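Local structure of CELL division control protein 6 (Pyrobaculum aerophilum, 1FNN) at residues I284-H289 with K345-T350; L295-S300 with I366-E371. The protein binds ADP, probably binds and hydrolyses ATP as an AAA+ ATPase, and probably helps to regulate DNA replication. All blocks are in the same frame, centred on the assembly; numbering follows the deposited sequence.

Contact 1: I284-H289 with K345-T350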
loop_
_atom_site.group_PDB
_atom_site.type_symbol
_atom_site.label_atom_id
_atom_site.label_comp_id
_atom_site.label_asym_id
_atom_site.label_seq_id
_atom_site.Cartn_x
_atom_site.Cartn_y
_atom_site.Cartn_z
ATOM N N ILE A 284 28.025 10.549 -1.595
ATOM C CA ILE A 284 29.211 11.381 -1.849
ATOM C C ILE A 284 29.370 12.471 -0.792
ATOM O O ILE A 284 30.471 12.681 -0.268
ATOM C CB ILE A 284 29.133 11.983 -3.274
ATOM C CG1 ILE A 284 29.509 10.926 -4.313
ATOM C CG2 ILE A 284 30.036 13.205 -3.417
ATOM C CD1 ILE A 284 29.307 11.366 -5.746
ATOM N N GLY A 285 28.263 13.108 -0.450
ATOM C CA GLY A 285 28.172 14.124 0.559
ATOM C C GLY A 285 28.386 13.694 1.997
ATOM O O GLY A 285 28.636 14.599 2.794
ATOM N N LEU A 286 28.319 12.431 2.401
ATOM C CA LEU A 286 28.551 12.096 3.801
ATOM C C LEU A 286 29.988 12.526 4.147
ATOM O O LEU A 286 30.926 12.225 3.387
ATOM C CB LEU A 286 28.387 10.586 4.044
ATOM C CG LEU A 286 27.018 10.036 3.540
ATOM C CD1 LEU A 286 26.894 8.545 3.783
ATOM C CD2 LEU A 286 25.834 10.799 4.114
ATOM N N PRO A 287 30.175 12.889 5.395
ATOM C CA PRO A 287 31.505 13.107 5.947
ATOM C C PRO A 287 32.288 11.817 5.862
ATOM O O PRO A 287 31.661 10.732 6.022
ATOM C CB PRO A 287 31.266 13.389 7.427
ATOM C CG PRO A 287 29.905 14.009 7.448
ATOM C CD PRO A 287 29.115 13.334 6.340
ATOM N N LEU A 288 33.621 11.924 5.836
ATOM C CA LEU A 288 34.477 10.763 5.833
ATOM C C LEU A 288 34.122 9.680 6.842
ATOM O O LEU A 288 34.060 8.490 6.530
ATOM C CB LEU A 288 35.967 11.123 6.082
ATOM C CG LEU A 288 36.978 10.003 6.143
ATOM C CD1 LEU A 288 37.011 9.179 4.857
ATOM C CD2 LEU A 288 38.407 10.516 6.429
ATOM N N HIS A 289 34.092 9.971 8.132
ATOM C CA HIS A 289 33.852 8.992 9.167
ATOM C C HIS A 289 32.429 8.383 9.102
ATOM O O HIS A 289 32.270 7.318 9.655
ATOM C CB HIS A 289 34.167 9.588 10.555
ATOM C CG HIS A 289 35.666 9.406 10.698
ATOM N ND1 HIS A 289 36.218 8.281 11.267
ATOM C CD2 HIS A 289 36.697 10.216 10.332
ATOM C CE1 HIS A 289 37.539 8.410 11.250
ATOM N NE2 HIS A 289 37.846 9.567 10.691
ATOM N N LYS A 345 18.402 9.822 6.414
ATOM C CA LYS A 345 18.467 9.794 4.961
ATOM C C LYS A 345 17.897 8.518 4.351
ATOM O O LYS A 345 17.958 8.375 3.132
ATOM C CB LYS A 345 19.926 10.007 4.486
ATOM C CG LYS A 345 20.412 11.391 4.980
ATOM C CD LYS A 345 21.830 11.684 4.517
ATOM C CE LYS A 345 22.070 13.215 4.719
ATOM N NZ LYS A 345 23.461 13.429 4.214
ATOM N N GLY A 346 17.448 7.534 5.129
ATOM C CA GLY A 346 16.891 6.328 4.479
ATOM C C GLY A 346 17.971 5.371 4.014
ATOM O O GLY A 346 17.665 4.363 3.366
ATOM N N ILE A 347 19.226 5.575 4.458
ATOM C CA ILE A 347 20.313 4.695 4.042
ATOM C C ILE A 347 20.322 3.406 4.821
ATOM O O ILE A 347 20.643 2.319 4.339
ATOM C CB ILE A 347 21.694 5.424 4.148
ATOM C CG1 ILE A 347 21.685 6.608 3.193
ATOM C CG2 ILE A 347 22.837 4.491 3.755
ATOM C CD1 ILE A 347 22.834 7.600 3.374
ATOM N N VAL A 348 20.002 3.503 6.117
ATOM C CA VAL A 348 19.954 2.385 7.056
ATOM C C VAL A 348 18.597 2.425 7.772
ATOM O O VAL A 348 17.976 3.495 7.740
ATOM C CB VAL A 348 21.128 2.746 7.989
ATOM C CG1 VAL A 348 20.712 3.164 9.369
ATOM C CG2 VAL A 348 22.334 1.839 7.850
ATOM N N GLU A 349 18.132 1.306 8.316
ATOM C CA GLU A 349 16.926 1.373 9.154
ATOM C C GLU A 349 17.305 0.940 10.534
ATOM O O GLU A 349 18.203 0.082 10.651
ATOM C CB GLU A 349 15.838 0.428 8.550
ATOM C CG GLU A 349 15.400 0.973 7.171
ATOM C CD GLU A 349 16.245 0.429 6.029
ATOM O OE1 GLU A 349 16.673 -0.746 6.018
ATOM O OE2 GLU A 349 16.519 1.186 5.068
ATOM N N THR A 350 16.713 1.474 11.599
ATOM C CA THR A 350 17.097 1.001 12.927
ATOM C C THR A 350 15.847 0.614 13.706
ATOM O O THR A 350 14.773 1.129 13.409
ATOM C CB THR A 350 17.838 2.086 13.769
ATOM O OG1 THR A 350 16.984 3.201 13.923
ATOM C CG2 THR A 350 19.098 2.555 13.030
#
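Leu-286 reaches across to the side chains of Lys-345 and Ile-347, a small meeting inside the C-terminal winged helix domain, where the short link from helix 280-285 to helix 288-304 faces the turn that leads from helix 332-344 into strand 349-352. The leucine and Ile-347 form an apolar pair and point at each other tip to tip, CD1 to CD1, 4.2 Å between Leu-286 and Ile-347. Both reach out in the same way: CD1 of Leu-286 continues straight on from CA (chi2 180°), and the outer torsion of Ile-347 is likewise extended (chi2 168°), so two stretched branches meet at their ends. Lys-345 behaves differently. Its extended chain runs alongside the leucine in the opposite sense and ends with NZ beside the other leucine branch: CD2 of Leu-286 is 4.1 Å from Lys-345 CD and 3.5 Å from Lys-345 NZ. Lys-345 is exposed, while Leu-286 and Ile-347 are buried; Asp-341, a turn back on the helix, is a long and weak ionic partner for the lysine's charge. Between Lys-345 and Ile-347, Gly-346 ends the helix in a Schellman motif with positive phi (81°), and CB of each of its two neighbours points toward the leucine's segment. Ile-347 also packs on Val-282 and Leu-283 of helix 280-285, and Leu-286 on Leu-342 of helix 332-344. Pro-287 is the N-cap of helix 288-304, and the link itself is pinned from within that helix: NZ of Lys-291 is hydrogen-bonded to the carbonyl oxygens of both Ile-284 and Leu-286.

Contact 2: L295-S300 with I366-E371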
loop_
_atom_site.group_PDB
_atom_site.type_symbol
_atom_site.label_atom_id
_atom_site.label_comp_id
_atom_site.label_asym_id
_atom_site.label_seq_id
_atom_site.Cartn_x
_atom_site.Cartn_y
_atom_site.Cartn_z
ATOM N N LEU A 295 30.426 1.913 5.843
ATOM C CA LEU A 295 31.196 0.746 5.447
ATOM C C LEU A 295 31.257 -0.286 6.545
ATOM O O LEU A 295 31.148 -1.520 6.297
ATOM C CB LEU A 295 32.652 1.079 5.020
ATOM C CG LEU A 295 33.527 -0.063 4.550
ATOM C CD1 LEU A 295 32.810 -0.885 3.447
ATOM C CD2 LEU A 295 34.817 0.494 3.926
ATOM N N ALA A 296 31.412 0.130 7.809
ATOM C CA ALA A 296 31.510 -0.834 8.883
ATOM C C ALA A 296 30.170 -1.645 9.021
ATOM O O ALA A 296 30.175 -2.769 9.525
ATOM C CB ALA A 296 31.689 -0.084 10.203
ATOM N N ILE A 297 29.066 -0.937 8.994
ATOM C CA ILE A 297 27.728 -1.571 9.131
ATOM C C ILE A 297 27.592 -2.574 7.991
ATOM O O ILE A 297 27.201 -3.722 8.170
ATOM C CB ILE A 297 26.654 -0.482 9.053
ATOM C CG1 ILE A 297 26.681 0.418 10.305
ATOM C CG2 ILE A 297 25.251 -1.109 8.897
ATOM C CD1 ILE A 297 25.825 1.670 10.121
ATOM N N VAL A 298 27.893 -2.206 6.759
ATOM C CA VAL A 298 27.957 -3.085 5.627
ATOM C C VAL A 298 28.802 -4.321 5.895
ATOM O O VAL A 298 28.364 -5.463 5.587
ATOM C CB VAL A 298 28.439 -2.394 4.349
ATOM C CG1 VAL A 298 28.699 -3.452 3.250
ATOM C CG2 VAL A 298 27.467 -1.347 3.837
ATOM N N ARG A 299 30.015 -4.183 6.445
ATOM C CA ARG A 299 30.855 -5.341 6.756
ATOM C C ARG A 299 30.331 -6.249 7.854
ATOM O O ARG A 299 30.368 -7.517 7.728
ATOM C CB ARG A 299 32.322 -4.926 7.129
ATOM C CG ARG A 299 33.017 -4.404 5.877
ATOM C CD ARG A 299 34.537 -4.430 5.943
ATOM N NE ARG A 299 35.082 -3.782 4.738
ATOM C CZ ARG A 299 36.351 -3.389 4.646
ATOM N NH1 ARG A 299 37.173 -3.583 5.668
ATOM N NH2 ARG A 299 36.760 -2.811 3.521
ATOM N N SER A 300 29.734 -5.736 8.903
ATOM C CA SER A 300 29.177 -6.564 9.943
ATOM C C SER A 300 27.957 -7.372 9.363
ATOM O O SER A 300 27.737 -8.462 9.874
ATOM C CB SER A 300 28.630 -5.810 11.135
ATOM O OG SER A 300 29.586 -4.877 11.620
ATOM N N ILE A 366 20.515 -2.416 13.671
ATOM C CA ILE A 366 20.670 -1.735 12.387
ATOM C C ILE A 366 20.513 -2.692 11.221
ATOM O O ILE A 366 21.124 -3.770 11.156
ATOM C CB ILE A 366 22.108 -1.132 12.305
ATOM C CG1 ILE A 366 22.363 -0.171 13.491
ATOM C CG2 ILE A 366 22.298 -0.351 11.003
ATOM C CD1 ILE A 366 23.873 0.124 13.587
ATOM N N SER A 367 19.818 -2.194 10.209
ATOM C CA SER A 367 19.682 -3.003 9.001
ATOM C C SER A 367 19.899 -2.143 7.784
ATOM O O SER A 367 19.666 -0.922 7.802
ATOM C CB SER A 367 18.202 -3.535 8.950
ATOM O OG SER A 367 17.986 -3.979 7.599
ATOM N N ILE A 368 20.336 -2.712 6.703
ATOM C CA ILE A 368 20.368 -2.045 5.415
ATOM C C ILE A 368 19.423 -2.943 4.542
ATOM O O ILE A 368 19.891 -3.896 3.915
ATOM C CB ILE A 368 21.748 -1.952 4.784
ATOM C CG1 ILE A 368 22.613 -0.930 5.599
ATOM C CG2 ILE A 368 21.709 -1.521 3.331
ATOM C CD1 ILE A 368 24.082 -1.043 5.138
ATOM N N GLY A 369 18.219 -2.441 4.288
ATOM C CA GLY A 369 17.277 -3.299 3.537
ATOM C C GLY A 369 17.088 -2.897 2.088
ATOM O O GLY A 369 16.456 -3.683 1.341
ATOM N N THR A 370 17.561 -1.708 1.702
ATOM C CA THR A 370 17.265 -1.229 0.354
ATOM C C THR A 370 18.309 -1.429 -0.732
ATOM O O THR A 370 18.028 -1.064 -1.889
ATOM C CB THR A 370 16.805 0.242 0.389
ATOM O OG1 THR A 370 17.905 1.113 0.791
ATOM C CG2 THR A 370 15.658 0.359 1.397
ATOM N N GLU A 371 19.485 -1.962 -0.411
ATOM C CA GLU A 371 20.520 -2.144 -1.420
ATOM C C GLU A 371 21.371 -3.369 -1.195
ATOM O O GLU A 371 21.779 -3.597 -0.044
ATOM C CB GLU A 371 21.528 -0.973 -1.290
ATOM C CG GLU A 371 21.159 0.246 -2.055
ATOM C CD GLU A 371 21.314 0.232 -3.552
ATOM O OE1 GLU A 371 21.919 -0.659 -4.166
ATOM O OE2 GLU A 371 20.770 1.215 -4.126
#
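CD1 of Ile-368 lies against methyls of two consecutive residues of helix 288-304, Ile-297 and Val-298. From CB, the longer branch sets off with CG1 anti to the carbonyl carbon (chi1 -71°), and CG1 lies against the side chain of Val-348. The next torsion is extended, carrying CD1 on to the helix: CG2 of Val-298 is 3.6 Å from Ile-368 CD1, and CG2 of Ile-297 is 3.9 Å from the same CD1. The isoleucine crosses both helix side chains at a slant. This is the core of the winged helix domain, in which strand 364-367, the middle strand of its small antiparallel sheet, and the residues just beyond it lie over helix 288-304. Ile-366, two residues back, comes to Ile-297 at about a right angle and touches with its short branch: CG2 of Ile-366 sits 3.7 Å from CG2 of Ile-297 and 4.2 Å from CD1 of Ile-297. Ile-297 also packs on Ala-314 of helix 311-324, and Val-298 on Leu-376 of helix 373-387. The backbone oxygen of Ile-368 accepts a hydrogen bond from NE of Arg-268.

From the N terminus, the chain first reaches 284-289, then 295-300, further along helix 288-304. Contact 1 closes its loop when the chain comes back at 345-350, after helices 311-324 and 332-344; contact 2 closes only at 366-371, past the partly unmodelled turn between strands 349-352 and 364-367. The segments alternate, so the two loops cross. Contact 1 ties the link before helix 288-304 to the turn leading into strand 349-352, and contact 2 ties the middle of that helix to the exit of strand 364-367. Between them, Glu-349 N probably donates a hydrogen bond to Ser-367 O (2.8 Å), and Gly-369 N one to Glu-349 OE1.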